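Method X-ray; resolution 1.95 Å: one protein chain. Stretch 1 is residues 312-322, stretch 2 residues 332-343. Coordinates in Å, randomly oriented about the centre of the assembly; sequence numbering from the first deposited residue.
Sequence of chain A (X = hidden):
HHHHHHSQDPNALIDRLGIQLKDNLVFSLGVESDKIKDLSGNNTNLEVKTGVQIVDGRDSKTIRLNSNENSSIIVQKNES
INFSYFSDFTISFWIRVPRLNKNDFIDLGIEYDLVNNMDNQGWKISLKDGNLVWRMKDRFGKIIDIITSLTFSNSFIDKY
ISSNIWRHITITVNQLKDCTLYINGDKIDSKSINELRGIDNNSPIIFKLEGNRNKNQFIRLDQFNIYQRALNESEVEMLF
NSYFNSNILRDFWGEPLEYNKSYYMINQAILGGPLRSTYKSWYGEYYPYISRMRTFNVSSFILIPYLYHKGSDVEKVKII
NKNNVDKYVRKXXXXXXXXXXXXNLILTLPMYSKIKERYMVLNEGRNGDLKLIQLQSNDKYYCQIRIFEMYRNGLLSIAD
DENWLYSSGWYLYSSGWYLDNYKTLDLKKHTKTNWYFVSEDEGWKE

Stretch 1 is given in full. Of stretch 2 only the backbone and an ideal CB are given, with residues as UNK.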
# COMPACT_ATOMS: atom_id res chain seq x y z
N SER A 312 -21.29 13.12 -5.55
CA SER A 312 -21.97 13.04 -4.25
C SER A 312 -21.48 14.14 -3.30
O SER A 312 -20.49 14.86 -3.57
CB SER A 312 -21.75 11.71 -3.61
OG SER A 312 -20.62 11.77 -2.75
N ASP A 313 -22.15 14.21 -2.14
CA ASP A 313 -21.91 15.24 -1.12
C ASP A 313 -20.78 14.82 -0.17
O ASP A 313 -20.64 15.43 0.91
CB ASP A 313 -23.19 15.58 -0.33
CG ASP A 313 -23.67 14.49 0.62
OD1 ASP A 313 -23.09 13.40 0.61
OD2 ASP A 313 -24.65 14.74 1.36
N VAL A 314 -20.00 13.79 -0.55
CA VAL A 314 -18.90 13.29 0.27
C VAL A 314 -18.05 14.48 0.75
O VAL A 314 -17.77 15.37 0.01
CB VAL A 314 -18.01 12.27 -0.47
CG1 VAL A 314 -17.24 12.90 -1.62
CG2 VAL A 314 -17.06 11.57 0.50
N GLU A 315 -17.65 14.43 2.02
CA GLU A 315 -16.83 15.47 2.62
C GLU A 315 -15.36 15.20 2.32
O GLU A 315 -14.82 14.18 2.75
CB GLU A 315 -17.02 15.50 4.14
CG GLU A 315 -18.44 15.79 4.56
CD GLU A 315 -18.96 17.18 4.23
OE1 GLU A 315 -18.14 18.06 3.89
OE2 GLU A 315 -20.17 17.38 4.33
N LYS A 316 -14.72 16.14 1.63
CA LYS A 316 -13.27 16.16 1.51
C LYS A 316 -12.69 16.82 2.77
O LYS A 316 -13.29 17.76 3.29
CB LYS A 316 -12.86 16.92 0.25
CG LYS A 316 -13.40 16.32 -1.05
CD LYS A 316 -12.55 15.18 -1.56
CE LYS A 316 -11.37 15.65 -2.38
NZ LYS A 316 -10.19 14.78 -2.20
N VAL A 317 -11.51 16.34 3.22
CA VAL A 317 -10.80 16.91 4.40
C VAL A 317 -9.32 17.19 4.07
O VAL A 317 -8.71 16.56 3.21
CB VAL A 317 -10.91 15.99 5.63
CG1 VAL A 317 -12.34 15.60 5.93
CG2 VAL A 317 -10.04 14.73 5.50
N LYS A 318 -8.76 18.12 4.83
CA LYS A 318 -7.33 18.38 4.87
C LYS A 318 -6.90 18.35 6.33
O LYS A 318 -7.64 18.84 7.21
CB LYS A 318 -7.00 19.77 4.32
CG LYS A 318 -7.05 19.89 2.81
CD LYS A 318 -6.53 21.21 2.32
CE LYS A 318 -6.48 21.28 0.81
NZ LYS A 318 -6.08 22.63 0.37
N ILE A 319 -5.69 17.81 6.56
CA ILE A 319 -5.06 17.78 7.88
C ILE A 319 -4.20 19.05 7.97
O ILE A 319 -3.40 19.31 7.09
CB ILE A 319 -4.23 16.49 8.09
CG1 ILE A 319 -5.02 15.22 7.75
CG2 ILE A 319 -3.67 16.44 9.50
CD1 ILE A 319 -4.17 13.96 7.63
N ILE A 320 -4.41 19.84 9.02
CA ILE A 320 -3.79 21.15 9.15
C ILE A 320 -3.08 21.23 10.51
O ILE A 320 -3.60 20.79 11.53
CB ILE A 320 -4.84 22.25 9.00
CG1 ILE A 320 -5.55 22.18 7.65
CG2 ILE A 320 -4.22 23.63 9.23
CD1 ILE A 320 -4.65 22.50 6.50
N ASN A 321 -1.89 21.83 10.49
CA ASN A 321 -1.07 22.00 11.67
C ASN A 321 -0.15 23.18 11.39
O ASN A 321 0.78 23.05 10.60
CB ASN A 321 -0.29 20.73 12.01
CG ASN A 321 0.72 20.87 13.13
OD1 ASN A 321 0.73 21.86 13.85
ND2 ASN A 321 1.55 19.85 13.30
N LYS A 322 -0.43 24.33 12.02
CA LYS A 322 0.34 25.54 11.78
C LYS A 322 1.75 25.41 12.39
O LYS A 322 2.59 26.24 12.12
CB LYS A 322 -0.42 26.77 12.27
CG LYS A 322 -0.36 27.04 13.77
CD LYS A 322 -1.33 28.11 14.24
CE LYS A 322 -2.78 27.65 14.26
NZ LYS A 322 -3.02 26.58 15.26
N UNK A 332 1.93 11.28 16.59
CA UNK A 332 1.75 12.12 17.77
C UNK A 332 1.66 13.62 17.45
O UNK A 332 1.62 14.43 18.38
CB UNK A 332 2.90 11.88 18.74
N UNK A 333 1.55 13.99 16.18
CA UNK A 333 1.36 15.40 15.81
C UNK A 333 -0.04 15.84 16.23
O UNK A 333 -0.99 15.08 16.09
CB UNK A 333 1.56 15.61 14.31
N UNK A 334 -0.15 17.08 16.73
CA UNK A 334 -1.41 17.69 17.02
C UNK A 334 -1.85 18.43 15.76
O UNK A 334 -1.10 19.20 15.18
CB UNK A 334 -1.32 18.62 18.23
N UNK A 335 -3.07 18.15 15.32
CA UNK A 335 -3.52 18.64 14.03
C UNK A 335 -5.05 18.68 14.01
O UNK A 335 -5.72 18.00 14.78
CB UNK A 335 -2.98 17.76 12.90
N UNK A 336 -5.59 19.52 13.13
CA UNK A 336 -7.01 19.59 12.95
C UNK A 336 -7.36 18.93 11.62
O UNK A 336 -6.56 18.92 10.70
CB UNK A 336 -7.50 21.04 13.01
N UNK A 337 -8.57 18.38 11.58
CA UNK A 337 -9.17 17.88 10.36
C UNK A 337 -10.21 18.90 9.89
O UNK A 337 -11.28 19.04 10.51
CB UNK A 337 -9.80 16.50 10.58
N UNK A 338 -9.86 19.59 8.80
CA UNK A 338 -10.62 20.67 8.22
C UNK A 338 -11.49 20.12 7.09
O UNK A 338 -11.00 19.41 6.18
CB UNK A 338 -9.69 21.78 7.71
N UNK A 339 -12.77 20.46 7.14
CA UNK A 339 -13.73 20.05 6.15
C UNK A 339 -13.79 21.11 5.04
O UNK A 339 -14.36 22.18 5.23
CB UNK A 339 -15.10 19.83 6.79
N UNK A 340 -13.23 20.76 3.88
CA UNK A 340 -13.02 21.62 2.72
C UNK A 340 -14.35 22.13 2.13
O UNK A 340 -14.39 23.24 1.59
CB UNK A 340 -12.23 20.86 1.65
N UNK A 341 -15.41 21.32 2.20
CA UNK A 341 -16.74 21.71 1.69
C UNK A 341 -17.24 22.98 2.42
O UNK A 341 -18.00 23.74 1.86
CB UNK A 341 -17.74 20.56 1.87
N UNK A 342 -16.82 23.17 3.67
CA UNK A 342 -17.29 24.25 4.52
C UNK A 342 -16.28 25.40 4.60
O UNK A 342 -16.63 26.50 5.02
CB UNK A 342 -17.59 23.71 5.92
N UNK A 343 -15.02 25.13 4.28
CA UNK A 343 -14.00 26.15 4.23
C UNK A 343 -13.35 26.42 5.58
O UNK A 343 -12.14 26.52 5.65
CB UNK A 343 -14.60 27.45 3.68

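Position 332 has phi 84°, a value that favours glycine or asparagine, and its CB has nothing of stretch 1 nearby; it is Asn-332, which makes no contact. At 333 the CA-to-CB bond points toward stretch 1, with the ideal CB 4.4 Å from Asn-321 ND2, so a small or polar residue would suit; it is Asp-333, its CB in loose contact 4.3 Å from Asn-321 ND2 and its OD2 hydrogen-bonded just outside the stretches. Position 334 points sideways into open space, so many residues would do; Val-334 makes no side-chain contact with stretch 1.

Position 335 is tighter. Its ideal CB lies 3.4 Å from Ile-320 O and 3.7 Å from Ile-319 CG2, which argues for something small. Ala-335 meets this, its CB 3.8 Å from Ile-319 CG2.

The backbone of 336 exchanges two hydrogen bonds with Ile-320, N to O and O to N, each 2.9 Å, whatever the side chain. Its CB shares a face with Lys-318 and Ile-320, and many residues would do; Asp-336 is found, its carboxylate bonded elsewhere in the structure.

Position 337 turns to the other face, beside Val-317 and Ile-319, and asks for an apolar, preferably beta-branched residue. Val-337 answers, its CG1 3.7 Å from Val-317 CB.

At 338 the backbone pairs with Lys-318: 338 N to Lys-318 O is 2.8 Å and Lys-318 N to 338 O is 2.9 Å. The ideal CB is 4.2 Å from Ile-320 CG1, so a long chain with an aliphatic stem fits. Lys-338 packs its CB 4.1 Å from Ile-320 CG1.

Position 339 returns to the Val-317 face, where a large apolar or aromatic group could cover that valine. Phe-339 does so: Val-317 CG1 sits over one ring face, 4.0 Å from the ring centroid and 7° off the normal.

Position 340 points toward stretch 1, and its N donates to Lys-316 O at 3.1 Å. The extended side chain of Lys-318 carries its amine within reach of a flexible acid here. Glu-340 OE1 forms a long salt bridge with Lys-318 NZ, 3.6 Å, and, within its own stretch, OE2 forms a salt bridge with Lys-338 NZ, 3.4 Å.

At 341 the ideal CB is only 3.2 Å from Glu-315 OE1, and Val-314 O offers an acceptor within reach: a short donor is wanted. Asn-341 ND2 gives Val-314 O a weak hydrogen bond, 3.3 Å, and lies 2.9 Å from Glu-315 OE1. A water accepts from Asn-341 N and donates to Glu-315 OE1 and Lys-316 O.

Position 342 points sideways, free for a large group; Tyr-342 brings CE2 to 3.7 Å from Glu-315 OE2. Position 343, with phi 86°, favours glycine, and is Gly-343.

Stretch 2, residues 332-343: NDVADVKFENYG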
# COMPACT_ATOMS: atom_id res chain seq x y z
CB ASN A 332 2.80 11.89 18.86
CG ASN A 332 2.82 10.47 19.36
OD1 ASN A 332 3.89 9.97 19.71
ND2 ASN A 332 1.67 9.81 19.39
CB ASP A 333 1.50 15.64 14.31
CG ASP A 333 2.94 15.66 13.81
OD1 ASP A 333 3.86 15.61 14.66
OD2 ASP A 333 3.11 15.76 12.57
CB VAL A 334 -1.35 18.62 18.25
CG1 VAL A 334 -2.62 19.46 18.38
CG2 VAL A 334 -1.13 17.82 19.52
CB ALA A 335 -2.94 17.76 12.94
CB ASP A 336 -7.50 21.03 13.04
CG ASP A 336 -7.44 21.51 14.48
OD1 ASP A 336 -7.95 20.78 15.40
OD2 ASP A 336 -6.86 22.57 14.69
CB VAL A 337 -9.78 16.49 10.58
CG1 VAL A 337 -10.37 15.93 9.30
CG2 VAL A 337 -8.75 15.52 11.18
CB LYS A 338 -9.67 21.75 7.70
CG LYS A 338 -10.29 22.91 6.95
CD LYS A 338 -9.20 23.82 6.39
CE LYS A 338 -9.62 24.63 5.18
NZ LYS A 338 -8.44 25.08 4.40
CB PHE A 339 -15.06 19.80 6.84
CG PHE A 339 -15.12 18.48 7.55
CD1 PHE A 339 -14.24 18.18 8.57
CD2 PHE A 339 -16.07 17.53 7.18
CE1 PHE A 339 -14.29 16.95 9.21
CE2 PHE A 339 -16.11 16.30 7.83
CZ PHE A 339 -15.22 16.01 8.84
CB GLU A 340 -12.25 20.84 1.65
CG GLU A 340 -10.81 20.52 2.04
CD GLU A 340 -9.91 21.74 2.21
OE1 GLU A 340 -9.58 22.38 1.18
OE2 GLU A 340 -9.54 22.06 3.37
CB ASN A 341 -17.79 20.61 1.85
CG ASN A 341 -17.61 19.43 0.91
OD1 ASN A 341 -16.71 19.41 0.07
ND2 ASN A 341 -18.47 18.44 1.05
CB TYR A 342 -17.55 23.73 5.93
CG TYR A 342 -18.74 22.80 6.04
CD1 TYR A 342 -20.01 23.31 6.21
CD2 TYR A 342 -18.59 21.42 5.97
CE1 TYR A 342 -21.11 22.48 6.33
CE2 TYR A 342 -19.69 20.58 6.07
CZ TYR A 342 -20.95 21.11 6.25
OH TYR A 342 -22.05 20.32 6.38
O HOH W 1 -15.85 18.82 3.63
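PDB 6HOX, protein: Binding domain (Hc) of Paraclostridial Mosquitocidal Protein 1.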